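Local atomic coordinates of beta-galactosidase (Streptococcus pneumoniae, PDB entry 4CUB), a protein that belongs to a galactoside-cleaving enzyme (beta-galactosidase) of Streptococcus pneumoniae and, in this galactose-binding domain, holds a beta-galactose with its loops. Residues S25-P30 and W52-P57; H87-P92 and G170-E175. All coordinates share one frame; numbering follows the deposited sequence.

Contact 1. Residues S25-P30 and W52-P57; sequences SNPSDP and WNRSNP. With GAL (beta-D-galactopyranose), chain C; EDO (1,2-ethanediol), chain G.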
ATOM      1  N   SER A  25       9.358   5.830   4.413  1.00 16.36           N
ATOM      2  CA  SER A  25       9.455   4.627   5.246  1.00 16.81           C
ATOM      3  C   SER A  25      10.554   4.723   6.310  1.00 17.38           C
ATOM      4  O   SER A  25      11.540   5.432   6.127  1.00 17.04           O
ATOM      5  CB  SER A  25       9.778   3.376   4.388  1.00 17.18           C
ATOM      6  OG  SER A  25       8.995   3.285   3.217  1.00 17.26           O
ATOM      7  N   ASN A  26      10.391   3.974   7.403  1.00 17.54           N
ATOM      8  CA  ASN A  26      11.507   3.610   8.268  1.00 17.99           C
ATOM      9  C   ASN A  26      12.465   2.739   7.458  1.00 18.67           C
ATOM     10  O   ASN A  26      12.059   1.686   6.949  1.00 18.29           O
ATOM     11  CB  ASN A  26      10.994   2.826   9.472  1.00 18.77           C
ATOM     12  CG  ASN A  26      12.083   2.518  10.482  1.00 18.72           C
ATOM     13  OD1 ASN A  26      13.140   3.132  10.472  1.00 18.97           O
ATOM     14  ND2 ASN A  26      11.815   1.578  11.377  1.00 18.73           N
ATOM     15  N   PRO A  27      13.732   3.183   7.301  1.00 18.27           N
ATOM     16  CA  PRO A  27      14.644   2.518   6.378  1.00 17.53           C
ATOM     17  C   PRO A  27      14.830   1.024   6.568  1.00 17.56           C
ATOM     18  O   PRO A  27      14.887   0.307   5.578  1.00 16.96           O
ATOM     19  CB  PRO A  27      15.951   3.300   6.566  1.00 18.36           C
ATOM     20  CG  PRO A  27      15.453   4.694   6.836  1.00 18.49           C
ATOM     21  CD  PRO A  27      14.318   4.440   7.805  1.00 17.68           C
ATOM     22  N   SER A  28      14.845   0.535   7.804  1.00 17.78           N
ATOM     23  CA  SER A  28      14.932  -0.908   8.023  1.00 18.29           C
ATOM     24  C   SER A  28      13.598  -1.650   7.808  1.00 18.37           C
ATOM     25  O   SER A  28      13.581  -2.885   7.862  1.00 19.53           O
ATOM     26  CB  SER A  28      15.467  -1.204   9.428  1.00 19.04           C
ATOM     27  OG  SER A  28      14.615  -0.616  10.384  1.00 21.36           O
ATOM     28  N   ASP A  29      12.506  -0.914   7.551  1.00 17.12           N
ATOM     29  CA  ASP A  29      11.199  -1.496   7.147  1.00 16.27           C
ATOM     30  C   ASP A  29      10.758  -1.077   5.726  1.00 16.08           C
ATOM     31  O   ASP A  29       9.737  -0.397   5.557  1.00 16.96           O
ATOM     32  CB  ASP A  29      10.097  -1.090   8.112  1.00 16.00           C
ATOM     33  CG  ASP A  29      10.377  -1.516   9.543  1.00 15.80           C
ATOM     34  OD1 ASP A  29      10.777  -2.664   9.724  1.00 13.86           O
ATOM     35  OD2 ASP A  29      10.167  -0.691  10.459  1.00 15.64           O
ATOM     36  N   PRO A  30      11.506  -1.501   4.702  1.00 15.80           N
ATOM     37  CA  PRO A  30      11.241  -1.066   3.323  1.00 15.38           C
ATOM     38  C   PRO A  30       9.839  -1.504   2.820  1.00 14.78           C
ATOM     39  O   PRO A  30       9.330  -2.533   3.267  1.00 13.43           O
ATOM     40  CB  PRO A  30      12.329  -1.780   2.520  1.00 15.35           C
ATOM     41  CG  PRO A  30      12.700  -2.990   3.343  1.00 16.13           C
ATOM     42  CD  PRO A  30      12.514  -2.586   4.777  1.00 15.72           C
ATOM     43  N   TRP A  52       7.805   4.296  11.269  1.00 16.46           N
ATOM     44  CA  TRP A  52       8.177   4.555  12.675  1.00 17.53           C
ATOM     45  C   TRP A  52       9.256   5.642  12.779  1.00 17.80           C
ATOM     46  O   TRP A  52      10.311   5.514  12.170  1.00 16.25           O
ATOM     47  CB  TRP A  52       8.699   3.270  13.318  1.00 18.94           C
ATOM     48  CG  TRP A  52       9.168   3.385  14.787  1.00 20.01           C
ATOM     49  CD1 TRP A  52       8.392   3.254  15.906  1.00 20.12           C
ATOM     50  CD2 TRP A  52      10.524   3.561  15.260  1.00 20.84           C
ATOM     51  NE1 TRP A  52       9.174   3.374  17.051  1.00 21.25           N
ATOM     52  CE2 TRP A  52      10.482   3.558  16.678  1.00 21.34           C
ATOM     53  CE3 TRP A  52      11.765   3.722  14.620  1.00 21.40           C
ATOM     54  CZ2 TRP A  52      11.634   3.729  17.468  1.00 22.65           C
ATOM     55  CZ3 TRP A  52      12.902   3.909  15.401  1.00 21.71           C
ATOM     56  CH2 TRP A  52      12.829   3.901  16.814  1.00 21.72           C
ATOM     57  N   ASN A  53       8.967   6.712  13.526  1.00 18.38           N
ATOM     58  CA  ASN A  53       9.950   7.735  13.853  1.00 18.35           C
ATOM     59  C   ASN A  53      10.373   8.514  12.626  1.00 19.00           C
ATOM     60  O   ASN A  53      11.453   9.075  12.604  1.00 19.72           O
ATOM     61  CB  ASN A  53      11.201   7.135  14.533  1.00 19.48           C
ATOM     62  CG  ASN A  53      12.029   8.181  15.273  1.00 21.17           C
ATOM     63  OD1 ASN A  53      11.469   9.102  15.867  1.00 22.61           O
ATOM     64  ND2 ASN A  53      13.354   8.042  15.249  1.00 20.24           N
ATOM     65  N   ARG A  54       9.525   8.528  11.606  1.00 19.08           N
ATOM     66  CA  ARG A  54       9.705   9.406  10.453  1.00 17.46           C
ATOM     67  C   ARG A  54       9.008  10.752  10.762  1.00 18.64           C
ATOM     68  O   ARG A  54       8.169  10.820  11.684  1.00 17.02           O
ATOM     69  CB  ARG A  54       9.159   8.718   9.206  1.00 16.79           C
ATOM     70  CG  ARG A  54       9.904   7.387   8.900  1.00 16.12           C
ATOM     71  CD  ARG A  54      11.418   7.639   8.718  1.00 15.48           C
ATOM     72  NE  ARG A  54      11.690   8.271   7.435  1.00 15.42           N
ATOM     73  CZ  ARG A  54      12.898   8.515   6.911  1.00 16.55           C
ATOM     74  NH1 ARG A  54      14.032   8.213   7.566  1.00 16.40           N
ATOM     75  NH2 ARG A  54      12.974   9.073   5.709  1.00 15.00           N
ATOM     76  N   SER A  55       9.372  11.805  10.023  1.00 17.86           N
ATOM     77  CA  SER A  55       8.918  13.171  10.331  1.00 20.81           C
ATOM     78  C   SER A  55       7.452  13.493  10.017  1.00 20.66           C
ATOM     79  O   SER A  55       6.807  14.259  10.731  1.00 22.10           O
ATOM     80  CB  SER A  55       9.843  14.197   9.665  1.00 23.25           C
ATOM     81  OG  SER A  55      10.033  13.875   8.306  1.00 23.89           O
ATOM     82  N   ASN A  56       6.908  12.901   8.965  1.00 21.48           N
ATOM     83  CA  ASN A  56       5.496  13.095   8.624  1.00 20.91           C
ATOM     84  C   ASN A  56       4.625  12.010   9.261  1.00 20.68           C
ATOM     85  O   ASN A  56       4.859  10.824   9.024  1.00 22.79           O
ATOM     86  CB  ASN A  56       5.329  13.121   7.094  1.00 21.65           C
ATOM     87  CG  ASN A  56       3.950  13.601   6.647  1.00 21.08           C
ATOM     88  OD1 ASN A  56       2.992  13.609   7.412  1.00 21.74           O
ATOM     89  ND2 ASN A  56       3.851  13.974   5.394  1.00 20.37           N
ATOM     90  N   PRO A  57       3.614  12.407  10.058  1.00 20.98           N
ATOM     91  CA  PRO A  57       2.662  11.446  10.659  1.00 21.45           C
ATOM     92  C   PRO A  57       1.791  10.740   9.603  1.00 22.92           C
ATOM     93  O   PRO A  57       1.221   9.672   9.872  1.00 22.71           O
ATOM     94  CB  PRO A  57       1.787  12.330  11.574  1.00 21.19           C
ATOM     95  CG  PRO A  57       1.947  13.733  11.055  1.00 21.19           C
ATOM     96  CD  PRO A  57       3.338  13.804  10.485  1.00 20.88           C
TER
HETATM   97  C1  GAL C   2      11.940  -0.207  15.479  1.00 26.78           C
HETATM   98  C2  GAL C   2      11.504  -1.018  14.247  1.00 26.20           C
HETATM   99  C3  GAL C   2      10.047  -0.708  13.860  1.00 23.46           C
HETATM  100  C4  GAL C   2       9.125  -0.822  15.074  1.00 23.41           C
HETATM  101  C5  GAL C   2       9.636   0.077  16.208  1.00 23.03           C
HETATM  102  C6  GAL C   2       8.834  -0.095  17.503  1.00 23.45           C
HETATM  103  O2  GAL C   2      12.342  -0.723  13.150  1.00 25.76           O
HETATM  104  O3  GAL C   2       9.584  -1.563  12.831  1.00 22.50           O
HETATM  105  O4  GAL C   2       9.031  -2.173  15.490  1.00 19.03           O
HETATM  106  O5  GAL C   2      10.969  -0.299  16.511  1.00 24.94           O
HETATM  107  O6  GAL C   2       7.575   0.536  17.452  1.00 23.21           O
HETATM  108  C1  EDO G2647      12.575  -6.401   7.976  1.00 25.44           C
HETATM  109  O1  EDO G2647      12.908  -5.480   6.931  1.00 23.23           O
HETATM  110  C2  EDO G2647      11.942  -5.627   9.130  1.00 25.77           C
HETATM  111  O2  EDO G2647      10.619  -5.196   8.767  1.00 24.09           O
HETATM  112  O   HOH W   1      12.943   5.796  11.349  1.00 30.19           O
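Asn26 and Trp52 meet where two loops flank a bound galactose. The amide nitrogen of Asn26 approaches the six-membered part of the indole obliquely, ND2 lying 3.9 Å from Trp52 CE3, while the amide's other end reaches the second loop through water: one water donates to Asn26 OD1 and to Trp52 O, at 2.8 Å from each. With CG anti to the backbone N (chi1 178°), the Trp52 ring lies against the sugar, whose C5 stands 3.3 Å off the ring plane, nearer its edge than its middle; Asn53 CB backs the opposite face. Asp29 grips the sugar from the other loop, its OD2 accepting a hydrogen bond of 2.6 Å from galactose O3. Asp29 OD2 is also met by Asn26 ND2 at 3.0 Å, from above the carboxylate plane, and by Thr50, with a weak further bond from galactose O2. A type I beta turn from Asn26 to Asp29, closed by Asp29 N to Asn26 O, brings the two side chains together. Farther out, Arg54 bends at chi2 and chi3 to lay its guanidinium over Ser25 O, 3.1 Å from NE but poorly angled for a hydrogen bond; its salt bridge is with Asp24. An aromatic platform beside polar side chains that hold the sugar, Arg48 and Asp86 among them, is characteristic of a carbohydrate-binding site built from loops of a beta-sandwich.

Contact 2. Residues H87-P92 and G170-E175; sequences HGVGAP and GTSITE. With CA (calcium ion), chain E; GAL (beta-D-galactopyranose), chain C.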
ATOM      1  N   HIS A  87       4.726  -1.791  20.715  1.00 21.68           N
ATOM      2  CA  HIS A  87       4.653  -0.627  21.611  1.00 23.82           C
ATOM      3  C   HIS A  87       4.697   0.707  20.867  1.00 23.24           C
ATOM      4  O   HIS A  87       4.115   1.683  21.333  1.00 25.27           O
ATOM      5  CB  HIS A  87       5.753  -0.670  22.676  1.00 25.06           C
ATOM      6  CG  HIS A  87       7.134  -0.551  22.118  1.00 26.06           C
ATOM      7  ND1 HIS A  87       7.783  -1.603  21.503  1.00 28.40           N
ATOM      8  CD2 HIS A  87       7.989   0.495  22.077  1.00 26.84           C
ATOM      9  CE1 HIS A  87       8.981  -1.207  21.104  1.00 26.79           C
ATOM     10  NE2 HIS A  87       9.129   0.061  21.439  1.00 27.65           N
ATOM     11  N   GLY A  88       5.365   0.739  19.717  1.00 21.19           N
ATOM     12  CA  GLY A  88       5.578   1.980  18.990  1.00 20.57           C
ATOM     13  C   GLY A  88       4.890   2.147  17.641  1.00 20.17           C
ATOM     14  O   GLY A  88       4.828   3.275  17.141  1.00 18.38           O
ATOM     15  N   VAL A  89       4.405   1.047  17.031  1.00 19.13           N
ATOM     16  CA  VAL A  89       3.629   1.146  15.775  1.00 18.64           C
ATOM     17  C   VAL A  89       2.250   0.469  15.887  1.00 18.95           C
ATOM     18  O   VAL A  89       2.008  -0.286  16.842  1.00 16.36           O
ATOM     19  CB  VAL A  89       4.385   0.614  14.545  1.00 19.57           C
ATOM     20  CG1 VAL A  89       5.657   1.418  14.289  1.00 18.81           C
ATOM     21  CG2 VAL A  89       4.680  -0.883  14.683  1.00 17.56           C
ATOM     22  N   GLY A  90       1.346   0.781  14.947  1.00 18.54           N
ATOM     23  CA  GLY A  90      -0.018   0.230  14.969  1.00 18.80           C
ATOM     24  C   GLY A  90      -0.807   0.563  13.718  1.00 19.69           C
ATOM     25  O   GLY A  90      -0.284   1.216  12.803  1.00 18.43           O
ATOM     26  N   ALA A  91      -2.063   0.106  13.669  1.00 19.57           N
ATOM     27  CA  ALA A  91      -3.020   0.592  12.666  1.00 19.93           C
ATOM     28  C   ALA A  91      -3.188   2.119  12.771  1.00 20.54           C
ATOM     29  O   ALA A  91      -3.009   2.685  13.856  1.00 20.53           O
ATOM     30  CB  ALA A  91      -4.364  -0.107  12.825  1.00 20.36           C
ATOM     31  N   PRO A  92      -3.517   2.789  11.644  1.00 20.05           N
ATOM     32  CA  PRO A  92      -3.666   4.227  11.615  1.00 19.86           C
ATOM     33  C   PRO A  92      -5.026   4.686  12.161  1.00 21.63           C
ATOM     34  O   PRO A  92      -5.990   3.915  12.153  1.00 22.20           O
ATOM     35  CB  PRO A  92      -3.567   4.552  10.125  1.00 20.48           C
ATOM     36  CG  PRO A  92      -4.166   3.350   9.445  1.00 20.19           C
ATOM     37  CD  PRO A  92      -3.853   2.174  10.340  1.00 20.21           C
ATOM     38  N   GLY A 170       4.390   5.418  14.515  1.00 18.04           N
ATOM     39  CA  GLY A 170       4.169   5.163  13.087  1.00 16.17           C
ATOM     40  C   GLY A 170       3.026   4.203  12.770  1.00 16.06           C
ATOM     41  O   GLY A 170       2.418   3.620  13.666  1.00 14.62           O
ATOM     42  N   THR A 171       2.734   4.059  11.479  1.00 15.97           N
ATOM     43  CA  THR A 171       1.755   3.081  11.002  1.00 15.93           C
ATOM     44  C   THR A 171       2.571   1.866  10.539  1.00 16.00           C
ATOM     45  O   THR A 171       3.724   2.021  10.170  1.00 15.28           O
ATOM     46  CB  THR A 171       0.889   3.667   9.865  1.00 15.97           C
ATOM     47  OG1 THR A 171       0.201   4.840  10.346  1.00 17.52           O
ATOM     48  CG2 THR A 171      -0.142   2.677   9.405  1.00 16.66           C
ATOM     49  N   SER A 172       1.965   0.680  10.553  1.00 14.90           N
ATOM     50  CA  SER A 172       2.687  -0.549  10.274  1.00 14.47           C
ATOM     51  C   SER A 172       1.839  -1.530   9.495  1.00 14.01           C
ATOM     52  O   SER A 172       0.680  -1.784   9.875  1.00 14.80           O
ATOM     53  CB  SER A 172       3.117  -1.198  11.602  1.00 13.95           C
ATOM     54  OG  SER A 172       3.928  -2.332  11.350  1.00 13.49           O
ATOM     55  N   ILE A 173       2.424  -2.109   8.442  1.00 13.15           N
ATOM     56  CA  ILE A 173       1.732  -3.096   7.578  1.00 12.95           C
ATOM     57  C   ILE A 173       2.672  -4.283   7.258  1.00 13.28           C
ATOM     58  O   ILE A 173       3.751  -4.106   6.698  1.00 13.52           O
ATOM     59  CB  ILE A 173       1.246  -2.455   6.231  1.00 12.30           C
ATOM     60  CG1 ILE A 173       0.192  -1.368   6.467  1.00 12.50           C
ATOM     61  CG2 ILE A 173       0.691  -3.499   5.266  1.00 12.28           C
ATOM     62  CD1 ILE A 173      -0.078  -0.506   5.245  1.00 13.12           C
ATOM     63  N   THR A 174       2.262  -5.492   7.591  1.00 13.57           N
ATOM     64  CA  THR A 174       3.084  -6.647   7.209  1.00 14.04           C
ATOM     65  C   THR A 174       2.899  -7.122   5.745  1.00 13.77           C
ATOM     66  O   THR A 174       3.861  -7.613   5.107  1.00 13.64           O
ATOM     67  CB  THR A 174       2.957  -7.809   8.221  1.00 13.70           C
ATOM     68  OG1 THR A 174       3.789  -8.885   7.777  1.00 15.06           O
ATOM     69  CG2 THR A 174       1.515  -8.331   8.324  1.00 14.36           C
ATOM     70  N   GLU A 175       1.690  -6.923   5.203  1.00 13.87           N
ATOM     71  CA  GLU A 175       1.329  -7.409   3.862  1.00 14.38           C
ATOM     72  C   GLU A 175       0.033  -6.759   3.375  1.00 14.45           C
ATOM     73  O   GLU A 175      -0.883  -6.571   4.144  1.00 14.33           O
ATOM     74  CB  GLU A 175       1.135  -8.938   3.903  1.00 14.75           C
ATOM     75  CG  GLU A 175       1.048  -9.660   2.556  1.00 15.13           C
ATOM     76  CD  GLU A 175       2.364  -9.701   1.819  1.00 15.17           C
ATOM     77  OE1 GLU A 175       3.384  -9.268   2.377  1.00 15.22           O
ATOM     78  OE2 GLU A 175       2.383 -10.125   0.651  1.00 16.90           O
TER
HETATM   79 CA    CA E2645       5.124  -9.150   3.960  1.00 15.58          CA
HETATM   80  C1  GAL C   2      11.940  -0.207  15.479  1.00 26.78           C
HETATM   81  C2  GAL C   2      11.504  -1.018  14.247  1.00 26.20           C
HETATM   82  C3  GAL C   2      10.047  -0.708  13.860  1.00 23.46           C
HETATM   83  C4  GAL C   2       9.125  -0.822  15.074  1.00 23.41           C
HETATM   84  C5  GAL C   2       9.636   0.077  16.208  1.00 23.03           C
HETATM   85  C6  GAL C   2       8.834  -0.095  17.503  1.00 23.45           C
HETATM   86  O2  GAL C   2      12.342  -0.723  13.150  1.00 25.76           O
HETATM   87  O3  GAL C   2       9.584  -1.563  12.831  1.00 22.50           O
HETATM   88  O4  GAL C   2       9.031  -2.173  15.490  1.00 19.03           O
HETATM   89  O5  GAL C   2      10.969  -0.299  16.511  1.00 24.94           O
HETATM   90  O6  GAL C   2       7.575   0.536  17.452  1.00 23.21           O
HETATM   91  O   HOH W   2      -0.361   3.999  14.305  1.00 21.45           O
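Gly88 opens the pairing of the two segments, its carbonyl accepting a long, weak hydrogen bond from Gly170 N. Gly88 CA lies 2.9 Å from galactose O6, so that the backbone itself meets the sugar. At Val89 the side chain takes over: with CG1 opposite the carbonyl carbon (chi1 -62°), CG2 presses on Ser172 CB at 3.5 Å, tighter than usual for two carbons, and CG1 faces the sugar's O6. Gly90 carries the parallel pairing on both its polar atoms. Its N donates to Gly170 O (3.3 Å), 25° out of the carbonyl plane, and its O accepts a weak bond from Ser172 N along with a CA-H...O contact from Thr171. A water lies within hydrogen-bonding distance of Ala91 O and Gly170 O, joining Ala91 to the carbonyl that Gly90 N already uses. Pro92 then crosses Thr171 at about a right angle, its CB 3.8 Å from Thr171 OG1. Beyond the pairing, Thr174 O and Glu175 OE1 bind a calcium ion. The buried parallel pair of strands 89-100 and 170-177 lies beside strand 70-83, whose Phe83 touches Pro92, and strand 157-164, whose Met162 packs on Pro92 and Thr171.

The two contacts show how one sugar site can draw on different layers of a fold. Contact 1 is partly buried and joins loops alone, so side chains, a water and the ligand do most of the bridging. Contact 2 is buried throughout and belongs to the sheet: three main-chain bonds, two of them weak, join its strands, and Gly88, Gly90 and Gly170 supply much of the pairing. Both touch the galactose, contact 1 through ring packing and a carboxylate, contact 2 mainly through close backbone at Gly88. They also meet directly, Trp52 CD1 packing on Val89 CG1 at 3.7 Å, which joins the loop aromatic to the start of strand 89-100.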